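Local coordinates for protein 7,8-dihydro-6-hydroxymethylpterin pyrophosphokinase-dihydropteroate synthase (Plasmodium falciparum, PDB 6JWS) that probably makes a pterin diphosphate from hydroxymethyldihydropterin and ATP, then joins it to 4-aminobenzoate to give dihydropteroate in folate synthesis, at residues K43-I48 with K185-L190. The protein carries 1 engineered substitution. Sequence-based numbering, arbitrary orientation.
Sequences KYLGKI and KYIEEL. With CA (calcium ion), chain L.
Tyr44 and Ile187 bury the most surface here, meeting between the end of helix 30-44 and the last turns of helix 177-190. CG1 of Ile187 arrives at the edge of the phenol ring, close to its plane, 4.0 Å from CD2 of Tyr44. The two side chains run antiparallel alongside each other. One helical turn on, the side chains of Tyr44 and Leu190 point toward each other, with Leu190 CD1 3.9 Å from Tyr44 CE2 and oblique to the ring. One face of the same ring is covered by CG of Lys43, 3.9 Å above the plane and off-centre, near the ring's margin. The phenol OH reaches beyond this apolar contact and is hydrogen-bonded to the backbone O of Glu93, which ties the phenol end of the ring to that residue. Both helices pack beside the antiparallel sheet of the HPPK domain, in its ferredoxin-like alpha/beta fold, where strand 46-57 directly follows helix 30-44. The extended side chain of Ile187 (chi2 162°) carries CD1 on to Leu45, set at a slant to it with 4.2 Å between Ile187 CD1 and Leu45 CD1. At Leu45 the helical backbone ends; its side chain also touches Val183 and Ile184, while its carbonyl O is hydrogen-bonded to Thr172 OG1. Next in the chain, Gly46 takes backbone angles (phi 149°, psi -139°) open essentially to glycine alone, and its O binds calcium at 2.5 Å. The main-chain O of Glu42, OE1 of Glu99 and two waters also bind this ion. On the other partner, Lys185 of helix 177-190 touches the bound ATP.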
loop_
_atom_site.group_PDB
_atom_site.type_symbol
_atom_site.label_atom_id
_atom_site.label_comp_id
_atom_site.label_asym_id
_atom_site.label_seq_id
_atom_site.Cartn_x
_atom_site.Cartn_y
_atom_site.Cartn_z
ATOM N N LYS B 43 35.261 19.010 -23.173
ATOM C CA LYS B 43 35.913 19.836 -24.182
ATOM C C LYS B 43 37.394 20.043 -23.855
ATOM O O LYS B 43 38.247 19.793 -24.702
ATOM C CB LYS B 43 35.165 21.167 -24.312
ATOM C CG LYS B 43 35.598 22.067 -25.463
ATOM C CD LYS B 43 34.722 23.302 -25.577
ATOM C CE LYS B 43 35.040 24.181 -26.770
ATOM N NZ LYS B 43 35.108 23.408 -28.031
ATOM N N TYR B 44 37.691 20.453 -22.612
ATOM C CA TYR B 44 38.998 20.983 -22.258
ATOM C C TYR B 44 39.863 20.007 -21.460
ATOM O O TYR B 44 41.046 20.277 -21.283
ATOM C CB TYR B 44 38.863 22.314 -21.510
ATOM C CG TYR B 44 38.319 23.468 -22.318
ATOM C CD1 TYR B 44 38.751 23.718 -23.616
ATOM C CD2 TYR B 44 37.396 24.344 -21.766
ATOM C CE1 TYR B 44 38.253 24.785 -24.350
ATOM C CE2 TYR B 44 36.892 25.421 -22.482
ATOM C CZ TYR B 44 37.327 25.641 -23.779
ATOM O OH TYR B 44 36.836 26.709 -24.476
ATOM N N LEU B 45 39.313 18.884 -20.978
ATOM C CA LEU B 45 40.076 18.051 -20.056
ATOM C C LEU B 45 40.295 16.631 -20.567
ATOM O O LEU B 45 41.275 16.005 -20.193
ATOM C CB LEU B 45 39.413 18.029 -18.673
ATOM C CG LEU B 45 39.458 19.350 -17.909
ATOM C CD1 LEU B 45 38.832 19.186 -16.525
ATOM C CD2 LEU B 45 40.901 19.834 -17.798
ATOM N N GLY B 46 39.373 16.089 -21.363
ATOM C CA GLY B 46 39.517 14.706 -21.794
ATOM C C GLY B 46 38.168 14.024 -22.019
ATOM O O GLY B 46 37.232 14.619 -22.557
ATOM N N LYS B 47 38.070 12.763 -21.594
ATOM C CA LYS B 47 36.836 12.032 -21.798
ATOM C C LYS B 47 36.181 11.634 -20.473
ATOM O O LYS B 47 36.778 10.900 -19.683
ATOM C CB LYS B 47 37.103 10.791 -22.651
ATOM C CG LYS B 47 35.825 10.032 -22.949
ATOM C CD LYS B 47 35.952 8.810 -23.809
ATOM C CE LYS B 47 34.602 8.598 -24.460
ATOM N NZ LYS B 47 34.348 7.162 -24.661
ATOM N N ILE B 48 34.916 12.041 -20.293
ATOM C CA ILE B 48 34.105 11.568 -19.180
ATOM C C ILE B 48 33.728 10.101 -19.387
ATOM O O ILE B 48 33.052 9.756 -20.353
ATOM C CB ILE B 48 32.854 12.449 -19.001
ATOM C CG1 ILE B 48 33.249 13.896 -18.698
ATOM C CG2 ILE B 48 31.951 11.865 -17.916
ATOM C CD1 ILE B 48 32.102 14.882 -18.751
ATOM N N LYS B 185 40.168 25.976 -12.957
ATOM C CA LYS B 185 39.981 27.355 -12.522
ATOM C C LYS B 185 39.575 28.223 -13.708
ATOM O O LYS B 185 38.722 29.091 -13.563
ATOM C CB LYS B 185 41.225 27.886 -11.802
ATOM C CG LYS B 185 41.508 27.249 -10.449
ATOM C CD LYS B 185 40.405 27.487 -9.437
ATOM C CE LYS B 185 40.539 26.596 -8.218
ATOM N NZ LYS B 185 39.566 26.971 -7.170
ATOM N N TYR B 186 40.159 27.947 -14.881
ATOM C CA TYR B 186 39.763 28.623 -16.105
ATOM C C TYR B 186 38.285 28.349 -16.389
ATOM O O TYR B 186 37.498 29.290 -16.534
ATOM C CB TYR B 186 40.692 28.263 -17.272
ATOM C CG TYR B 186 40.401 29.030 -18.538
ATOM C CD1 TYR B 186 40.696 30.383 -18.635
ATOM C CD2 TYR B 186 39.808 28.418 -19.632
ATOM C CE1 TYR B 186 40.421 31.109 -19.782
ATOM C CE2 TYR B 186 39.533 29.127 -20.791
ATOM C CZ TYR B 186 39.837 30.477 -20.866
ATOM O OH TYR B 186 39.562 31.192 -21.995
ATOM N N ILE B 187 37.918 27.057 -16.417
ATOM C CA ILE B 187 36.541 26.631 -16.641
ATOM C C ILE B 187 35.591 27.360 -15.686
ATOM O O ILE B 187 34.572 27.888 -16.121
ATOM C CB ILE B 187 36.411 25.091 -16.567
ATOM C CG1 ILE B 187 37.026 24.415 -17.793
ATOM C CG2 ILE B 187 34.960 24.660 -16.370
ATOM C CD1 ILE B 187 37.326 22.952 -17.601
ATOM N N GLU B 188 35.931 27.418 -14.390
ATOM C CA GLU B 188 35.047 28.071 -13.430
ATOM C C GLU B 188 34.823 29.523 -13.834
ATOM O O GLU B 188 33.680 29.979 -13.871
ATOM C CB GLU B 188 35.568 28.019 -11.989
ATOM C CG GLU B 188 35.560 26.631 -11.381
ATOM C CD GLU B 188 35.943 26.522 -9.916
ATOM O OE1 GLU B 188 35.645 27.453 -9.142
ATOM O OE2 GLU B 188 36.521 25.487 -9.543
ATOM N N GLU B 189 35.927 30.227 -14.129
ATOM C CA GLU B 189 35.903 31.638 -14.486
ATOM C C GLU B 189 35.062 31.850 -15.740
ATOM O O GLU B 189 34.284 32.799 -15.795
ATOM C CB GLU B 189 37.317 32.196 -14.683
ATOM C CG GLU B 189 38.041 32.535 -13.391
ATOM C CD GLU B 189 37.401 33.610 -12.523
ATOM O OE1 GLU B 189 36.687 34.491 -13.080
ATOM O OE2 GLU B 189 37.624 33.573 -11.283
ATOM N N LEU B 190 35.203 30.953 -16.729
ATOM C CA LEU B 190 34.430 31.053 -17.960
ATOM C C LEU B 190 32.939 31.102 -17.637
ATOM O O LEU B 190 32.178 31.798 -18.308
ATOM C CB LEU B 190 34.728 29.863 -18.873
ATOM C CG LEU B 190 35.903 29.994 -19.845
ATOM C CD1 LEU B 190 35.970 28.764 -20.741
ATOM C CD2 LEU B 190 35.798 31.255 -20.696
HETATM CA CA CA L . 36.501 15.124 -24.866
HETATM O O HOH W 1 37.633 13.323 -25.036
HETATM O O HOH W 2 38.558 16.000 -25.820
#